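Local coordinates for protein terminal oxygenase component of carbazole (Janthinobacterium sp., PDB 7BUG) that serves as the terminal oxygenase of carbazole 1,9a-dioxygenase, using a Rieske [2Fe-2S] cluster and a mononuclear iron to dihydroxylate carbazole at its angular and adjacent carbons, at residues 187-191 with 192-196; 320-324 with 325-329; 375-378 with 379-383. All coordinates share one frame; numbering follows the deposited sequence. Where two conformers were deposited one is given.

Interaction 1. Residues 187-191 with 192-196. With FE2 (Fe (II) ion), chain E.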
loop_
_atom_site.group_PDB
_atom_site.type_symbol
_atom_site.label_atom_id
_atom_site.label_comp_id
_atom_site.label_asym_id
_atom_site.label_seq_id
_atom_site.Cartn_x
_atom_site.Cartn_y
_atom_site.Cartn_z
ATOM N N HIS A 187 14.540 -17.545 -24.176
ATOM C CA HIS A 187 13.957 -17.356 -25.519
ATOM C C HIS A 187 13.970 -18.676 -26.327
ATOM O O HIS A 187 13.514 -18.650 -27.457
ATOM C CB HIS A 187 14.722 -16.259 -26.247
ATOM C CG HIS A 187 14.615 -14.920 -25.588
ATOM N ND1 HIS A 187 13.417 -14.288 -25.437
ATOM C CD2 HIS A 187 15.552 -14.053 -25.160
ATOM C CE1 HIS A 187 13.603 -13.096 -24.889
ATOM N NE2 HIS A 187 14.885 -12.950 -24.708
ATOM N N LYS A 188 14.401 -19.765 -25.699
ATOM C CA LYS A 188 14.660 -21.061 -26.403
ATOM C C LYS A 188 13.361 -21.606 -27.012
ATOM O O LYS A 188 13.451 -22.266 -28.048
ATOM C CB LYS A 188 15.359 -22.045 -25.466
ATOM C CG LYS A 188 14.528 -22.551 -24.292
ATOM C CD LYS A 188 15.378 -23.237 -23.257
ATOM C CE LYS A 188 14.572 -23.756 -22.083
ATOM N NZ LYS A 188 14.045 -22.641 -21.237
ATOM N N ASP A 189 12.195 -21.280 -26.496
ATOM C CA ASP A 189 10.898 -21.780 -27.029
ATOM C C ASP A 189 10.143 -20.701 -27.788
ATOM O O ASP A 189 8.947 -20.912 -28.101
ATOM C CB ASP A 189 10.004 -22.339 -25.917
ATOM C CG ASP A 189 10.611 -23.503 -25.154
ATOM O OD1 ASP A 189 11.277 -24.299 -25.819
ATOM O OD2 ASP A 189 10.412 -23.585 -23.908
ATOM N N SER A 190 10.771 -19.564 -28.137
ATOM C CA SER A 190 10.052 -18.473 -28.824
ATOM C C SER A 190 9.573 -18.910 -30.212
ATOM O O SER A 190 10.351 -19.531 -30.887
ATOM C CB SER A 190 10.891 -17.219 -28.967
ATOM O OG SER A 190 10.137 -16.240 -29.674
ATOM N N ILE A 191 8.375 -18.486 -30.594
ATOM C CA ILE A 191 7.785 -18.658 -31.953
ATOM C C ILE A 191 8.757 -18.052 -32.969
ATOM O O ILE A 191 8.906 -18.648 -34.053
ATOM C CB ILE A 191 6.387 -18.011 -32.024
ATOM C CG1 ILE A 191 5.722 -18.242 -33.382
ATOM C CG2 ILE A 191 6.450 -16.520 -31.694
ATOM C CD1 ILE A 191 5.184 -19.651 -33.576
ATOM N N LEU A 192 9.430 -16.929 -32.624
ATOM C CA LEU A 192 10.323 -16.226 -33.593
ATOM C C LEU A 192 11.465 -17.178 -33.967
ATOM O O LEU A 192 11.803 -17.297 -35.146
ATOM C CB LEU A 192 10.867 -14.910 -33.003
ATOM C CG LEU A 192 12.003 -14.249 -33.793
ATOM C CD1 LEU A 192 11.493 -13.698 -35.104
ATOM C CD2 LEU A 192 12.655 -13.110 -33.003
ATOM N N VAL A 193 12.059 -17.834 -32.975
ATOM C CA VAL A 193 13.242 -18.713 -33.149
ATOM C C VAL A 193 12.817 -19.871 -34.091
ATOM O O VAL A 193 13.591 -20.213 -35.010
ATOM C CB VAL A 193 13.756 -19.184 -31.774
ATOM C CG1 VAL A 193 14.789 -20.279 -31.886
ATOM C CG2 VAL A 193 14.320 -18.029 -30.934
ATOM N N LYS A 194 11.594 -20.383 -33.942
ATOM C CA LYS A 194 11.098 -21.514 -34.785
ATOM C C LYS A 194 10.719 -20.998 -36.179
ATOM O O LYS A 194 11.276 -21.483 -37.150
ATOM C CB LYS A 194 9.894 -22.219 -34.146
ATOM C CG LYS A 194 9.952 -22.411 -32.635
ATOM C CD LYS A 194 8.795 -23.237 -32.080
ATOM C CE LYS A 194 8.824 -23.362 -30.568
ATOM N NZ LYS A 194 9.948 -24.214 -30.110
ATOM N N ASP A 195 9.775 -20.066 -36.266
ATOM C CA ASP A 195 9.179 -19.609 -37.543
ATOM C C ASP A 195 10.140 -18.733 -38.347
ATOM O O ASP A 195 9.852 -18.578 -39.557
ATOM C CB ASP A 195 7.883 -18.850 -37.337
ATOM C CG ASP A 195 6.735 -19.715 -36.861
ATOM O OD1 ASP A 195 6.972 -20.911 -36.633
ATOM O OD2 ASP A 195 5.629 -19.154 -36.682
ATOM N N ASN A 196 11.161 -18.111 -37.731
ATOM C CA ASN A 196 12.165 -17.323 -38.508
ATOM C C ASN A 196 13.500 -18.058 -38.530
ATOM O O ASN A 196 14.461 -17.493 -39.036
ATOM C CB ASN A 196 12.359 -15.874 -38.025
ATOM C CG ASN A 196 12.931 -15.002 -39.123
ATOM O OD1 ASN A 196 12.515 -15.145 -40.285
ATOM N ND2 ASN A 196 13.851 -14.098 -38.769
HETATM FE FE FE2 E . 15.656 -11.075 -24.097
HETATM O O HOH W 1 16.392 -10.427 -25.622
HETATM O O HOH W 2 16.340 -9.035 -23.654
#
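Ser190 caps the start of helix 191-195 by accepting a hydrogen bond from Leu192 N at OG (3.1 Å, N-H...O 150°). With OG anti to the backbone N (chi1 178°), the hydroxyl reaches this amide, and it also bonds to Gly328 O. With an alanine in place of the serine, Leu192 N and Gly328 O would probably both lose this partner, and the helix start its tie to the neighbouring loop. Among backbone bonds, Asp195 N to Ile191 O is short and straight (2.8 Å, 170°), whereas Val193 N and Lys194 N reach Ser190 O only weakly.

Van der Waals contacts are few. Val193 CG2 lies 3.6 Å from His187 O, and the Ile191 side chain crosses that of Asp195, Ile191 CD1 being 3.2 Å from Asp195 OD2. Of the charged groups, Asp189 OD1 and Lys194 NZ stand 4.5 Å apart, beyond a salt bridge, and Asp189 is salt-bridged to Arg249.

Metal coordination comes from His187, whose NE2 binds the iron at 2.1 Å, with its ring stacked on Phe329. A type I turn from His187 to Ser190 joins this ligand to the capped helix. Together with His183 and Asp333, His187 forms the two-histidine, one-carboxylate iron site of Rieske oxygenases.

Interaction 2. Residues 320-324 with 325-329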
loop_
_atom_site.group_PDB
_atom_site.type_symbol
_atom_site.label_atom_id
_atom_site.label_comp_id
_atom_site.label_asym_id
_atom_site.label_seq_id
_atom_site.Cartn_x
_atom_site.Cartn_y
_atom_site.Cartn_z
ATOM N N LYS A 320 4.333 -9.292 -39.490
ATOM C CA LYS A 320 5.277 -10.330 -39.050
ATOM C C LYS A 320 6.099 -9.824 -37.862
ATOM O O LYS A 320 6.073 -10.502 -36.853
ATOM C CB LYS A 320 6.183 -10.777 -40.192
ATOM C CG LYS A 320 7.147 -11.894 -39.831
ATOM C CD LYS A 320 7.460 -12.820 -40.990
ATOM C CE LYS A 320 6.222 -13.380 -41.679
ATOM N NZ LYS A 320 6.474 -13.670 -43.111
ATOM N N TRP A 321 6.886 -8.755 -38.015
ATOM C CA TRP A 321 7.982 -8.529 -37.036
ATOM C C TRP A 321 7.437 -8.035 -35.686
ATOM O O TRP A 321 8.047 -8.392 -34.640
ATOM C CB TRP A 321 9.049 -7.604 -37.611
ATOM C CG TRP A 321 9.626 -8.118 -38.888
ATOM C CD1 TRP A 321 9.640 -7.472 -40.091
ATOM C CD2 TRP A 321 10.210 -9.399 -39.123
ATOM N NE1 TRP A 321 10.216 -8.260 -41.046
ATOM C CE2 TRP A 321 10.596 -9.438 -40.485
ATOM C CE3 TRP A 321 10.452 -10.508 -38.324
ATOM C CZ2 TRP A 321 11.207 -10.547 -41.052
ATOM C CZ3 TRP A 321 11.082 -11.589 -38.877
ATOM C CH2 TRP A 321 11.445 -11.609 -40.226
ATOM N N LYS A 322 6.415 -7.204 -35.673
ATOM C CA LYS A 322 5.816 -6.731 -34.408
ATOM C C LYS A 322 5.216 -7.920 -33.653
ATOM O O LYS A 322 5.548 -8.151 -32.492
ATOM C CB LYS A 322 4.847 -5.580 -34.631
ATOM C CG LYS A 322 4.129 -5.147 -33.360
ATOM C CD LYS A 322 3.359 -3.874 -33.552
ATOM C CE LYS A 322 2.449 -3.572 -32.382
ATOM N NZ LYS A 322 1.427 -2.564 -32.752
ATOM N N PRO A 323 4.282 -8.719 -34.225
ATOM C CA PRO A 323 3.677 -9.796 -33.439
ATOM C C PRO A 323 4.667 -10.928 -33.144
ATOM O O PRO A 323 4.575 -11.503 -32.060
ATOM C CB PRO A 323 2.468 -10.250 -34.293
ATOM C CG PRO A 323 2.813 -9.825 -35.684
ATOM C CD PRO A 323 3.646 -8.557 -35.538
ATOM N N MET A 324 5.573 -11.262 -34.055
ATOM C CA MET A 324 6.429 -12.462 -33.903
ATOM C C MET A 324 7.611 -12.154 -32.973
ATOM O O MET A 324 8.036 -13.034 -32.216
ATOM C CB MET A 324 6.976 -12.929 -35.239
ATOM C CG MET A 324 7.478 -14.330 -35.186
ATOM S SD MET A 324 8.019 -14.848 -36.846
ATOM C CE MET A 324 9.203 -16.114 -36.449
ATOM N N ALA A 325 8.164 -10.949 -33.082
ATOM C CA ALA A 325 9.455 -10.588 -32.453
ATOM C C ALA A 325 9.187 -9.626 -31.285
ATOM O O ALA A 325 9.505 -10.009 -30.131
ATOM C CB ALA A 325 10.358 -9.971 -33.505
ATOM N N LEU A 326 8.705 -8.405 -31.571
ATOM C CA LEU A 326 8.494 -7.379 -30.510
ATOM C C LEU A 326 7.565 -7.939 -29.442
ATOM O O LEU A 326 7.803 -7.700 -28.260
ATOM C CB LEU A 326 7.974 -6.062 -31.062
ATOM C CG LEU A 326 8.947 -5.337 -32.001
ATOM C CD1 LEU A 326 8.479 -3.894 -32.203
ATOM C CD2 LEU A 326 10.368 -5.393 -31.484
ATOM N N GLU A 327 6.571 -8.736 -29.834
ATOM C CA GLU A 327 5.668 -9.356 -28.834
ATOM C C GLU A 327 6.120 -10.782 -28.562
ATOM O O GLU A 327 6.510 -11.074 -27.431
ATOM C CB GLU A 327 4.232 -9.233 -29.331
ATOM C CG GLU A 327 3.735 -7.820 -29.271
ATOM C CD GLU A 327 2.485 -7.486 -30.067
ATOM O OE1 GLU A 327 1.916 -8.396 -30.687
ATOM O OE2 GLU A 327 2.087 -6.319 -30.078
ATOM N N GLY A 328 6.155 -11.649 -29.578
ATOM C CA GLY A 328 6.346 -13.109 -29.416
ATOM C C GLY A 328 7.747 -13.530 -28.986
ATOM O O GLY A 328 7.939 -14.690 -28.560
ATOM N N PHE A 329 8.752 -12.667 -29.097
ATOM C CA PHE A 329 10.082 -12.966 -28.531
ATOM C C PHE A 329 10.268 -12.177 -27.228
ATOM O O PHE A 329 10.644 -12.758 -26.168
ATOM C CB PHE A 329 11.150 -12.644 -29.572
ATOM C CG PHE A 329 12.545 -13.005 -29.207
ATOM C CD1 PHE A 329 13.054 -14.266 -29.473
ATOM C CD2 PHE A 329 13.379 -12.075 -28.605
ATOM C CE1 PHE A 329 14.380 -14.562 -29.205
ATOM C CE2 PHE A 329 14.677 -12.405 -28.276
ATOM C CZ PHE A 329 15.186 -13.646 -28.572
#
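Trp321 O takes two amide donors from the following turn, Ala325 N at 3.0 Å and Leu326 N at 3.1 Å, and this forked acceptor marks the tight part of the contact. The two donors approach differently: Leu326 N lies in the carbonyl plane with a straight N-H...O angle of 161°, while Ala325 N sits above that plane. Trp321 O thus has both an i+4 and an i+5 donor; the i+5 spacing continues as Glu327 N bonds to Lys322 O (2.9 Å) and Gly328 N to Pro323 O (2.9 Å), the evidence for a pi-type turn. Pro323 has no amide hydrogen to give, and the helix is kinked there. On the buried side Ala325 and Met324 pack against Leu192 of helix 191-195, while Leu326 meets Leu300 of strand 293-303.

The looser side carries charged chains. Lys322 is extended beyond CG, which itself stands anti to the backbone N (chi1 175°), and its chain crosses that of Glu327. The touch is made by Lys322 CE, 3.6 Å from Glu327 OE2, rather than by the amine: Lys322 NZ and Glu327 OE2 remain 4.7 Å apart. Glu327 OE2 finds its salt-bridge partner in Lys163, and Glu327 OE1 lies beside Pro323, 3.6 Å from its CA. Pro323 is exposed, and Lys322 and Glu327 are partly so.

Just after the wide turns, Phe329 lies next to the mononuclear iron site, its side chain also touching Leu192 and Ser190. The pi-type turns lie in the last part of helix 307-327 in the catalytic domain and bring this aromatic residue into the second shell of the iron.

Interaction 3. Residues 375-378 with 379-383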
loop_
_atom_site.group_PDB
_atom_site.type_symbol
_atom_site.label_atom_id
_atom_site.label_comp_id
_atom_site.label_asym_id
_atom_site.label_seq_id
_atom_site.Cartn_x
_atom_site.Cartn_y
_atom_site.Cartn_z
ATOM N N GLY A 375 24.177 12.834 -14.563
ATOM C CA GLY A 375 23.587 13.253 -13.300
ATOM C C GLY A 375 22.661 12.195 -12.731
ATOM O O GLY A 375 22.006 11.488 -13.517
ATOM N N ILE A 376 22.573 12.125 -11.416
ATOM C CA ILE A 376 21.654 11.176 -10.719
ATOM C C ILE A 376 20.379 11.921 -10.342
ATOM O O ILE A 376 20.397 12.848 -9.502
ATOM C CB ILE A 376 22.340 10.491 -9.528
ATOM C CG1 ILE A 376 23.448 9.580 -10.059
ATOM C CG2 ILE A 376 21.338 9.750 -8.662
ATOM C CD1 ILE A 376 24.397 9.084 -9.025
ATOM N N GLN A 377 19.266 11.480 -10.919
ATOM C CA GLN A 377 17.961 12.073 -10.569
ATOM C C GLN A 377 17.617 11.698 -9.139
ATOM O O GLN A 377 17.775 10.500 -8.739
ATOM C CB GLN A 377 16.895 11.564 -11.542
ATOM C CG GLN A 377 15.503 12.044 -11.196
ATOM C CD GLN A 377 15.206 13.420 -11.751
ATOM O OE1 GLN A 377 16.133 14.177 -12.082
ATOM N NE2 GLN A 377 13.934 13.769 -11.904
ATOM N N THR A 378 17.128 12.665 -8.380
ATOM C CA THR A 378 16.775 12.434 -6.960
ATOM C C THR A 378 15.377 12.968 -6.663
ATOM O O THR A 378 14.777 13.628 -7.502
ATOM C CB THR A 378 17.770 13.133 -6.017
ATOM O OG1 THR A 378 17.469 14.527 -6.051
ATOM C CG2 THR A 378 19.212 12.889 -6.393
ATOM N N GLN A 379 14.858 12.554 -5.524
ATOM C CA GLN A 379 13.506 12.957 -5.082
ATOM C C GLN A 379 13.528 14.478 -4.932
ATOM O O GLN A 379 12.472 15.115 -5.133
ATOM C CB GLN A 379 13.079 12.181 -3.825
ATOM C CG GLN A 379 12.159 11.000 -4.093
ATOM C CD GLN A 379 10.939 11.290 -4.933
ATOM O OE1 GLN A 379 10.201 12.273 -4.746
ATOM N NE2 GLN A 379 10.695 10.397 -5.869
ATOM N N ALA A 380 14.679 15.094 -4.661
ATOM C CA ALA A 380 14.797 16.560 -4.602
ATOM C C ALA A 380 14.467 17.173 -5.973
ATOM O O ALA A 380 13.827 18.203 -6.004
ATOM C CB ALA A 380 16.174 16.995 -4.118
ATOM N N HIS A 381 14.900 16.574 -7.092
ATOM C CA HIS A 381 14.545 17.096 -8.414
ATOM C C HIS A 381 13.033 16.953 -8.594
ATOM O O HIS A 381 12.393 17.843 -9.188
ATOM C CB HIS A 381 15.273 16.333 -9.510
ATOM C CG HIS A 381 16.761 16.510 -9.495
ATOM N ND1 HIS A 381 17.646 15.537 -8.998
ATOM C CD2 HIS A 381 17.524 17.531 -9.959
ATOM C CE1 HIS A 381 18.882 15.985 -9.152
ATOM N NE2 HIS A 381 18.835 17.209 -9.765
ATOM N N VAL A 382 12.475 15.850 -8.142
ATOM C CA VAL A 382 11.041 15.537 -8.358
ATOM C C VAL A 382 10.193 16.538 -7.578
ATOM O O VAL A 382 9.196 17.052 -8.143
ATOM C CB VAL A 382 10.698 14.104 -7.971
ATOM C CG1 VAL A 382 9.221 13.857 -8.140
ATOM C CG2 VAL A 382 11.501 13.103 -8.792
ATOM N N SER A 383 10.511 16.731 -6.305
ATOM C CA SER A 383 9.765 17.689 -5.440
ATOM C C SER A 383 10.630 18.928 -5.200
ATOM O O SER A 383 10.416 19.953 -5.898
ATOM C CB SER A 383 9.348 17.028 -4.175
ATOM O OG SER A 383 8.812 15.751 -4.470
#
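A histidine ring closes the cap of this short helix: Thr378 N donates to His381 ND1 (3.0 Å, N-H...N 149°), arriving at the ring edge and close to its plane. The torsion that turns His381 CG anti to its carbonyl carbon (chi1 -66°) carries ND1 back over the preceding turn to meet that amide. In the reciprocal half of this capping box, Thr378 OG1 accepts from Ala380 N and, at 3.4 Å, from His381 N, both weakly. A firmer backbone bond joins Val382 N to Thr378 O (3.3 Å).

Gln377 packs beside the histidine. Its amide and the imidazole are nearly parallel, their planes 4° apart, and Gln377 OE1 comes within 3.5 Å of His381 CB. A bend at chi2 turns this amide alongside the helix, where Gln377 NE2 lies 4.0 Å from Val382 CG2. The polar end is held from outside: OE1 bonds to Arg26, while NE2 donates to Leu49 O and Glu51. Ile376 O sits 3.5 Å from His381 CE1, oblique to the ring.

The capped helix 379-382 follows the loop after helix 360-372; Ile376 packs on helix 16-20, and Gln377 ties the loop to strand 51-58 through Glu51.

Overall arrangement
Along the chain the three contacts come in series, interactions 1 and 2 on one side of its centre and interaction 3 on the opposite side. The first two have centres 10 Å apart and touch directly: Met324 of helix 307-327 packs on helix 191-195, on Asp195 as well as Leu192. Both belong to the ring-hydroxylase domain, so two helix ends distant in sequence converge beside the mononuclear iron. Interaction 3 is separate, its centre about 41 Å from that of interaction 1 and about 36 Å from that of interaction 2. Near the C-terminal end, the loop before helix 379-382 meets N-terminal segments and strand 51-58, away from the annotated sites.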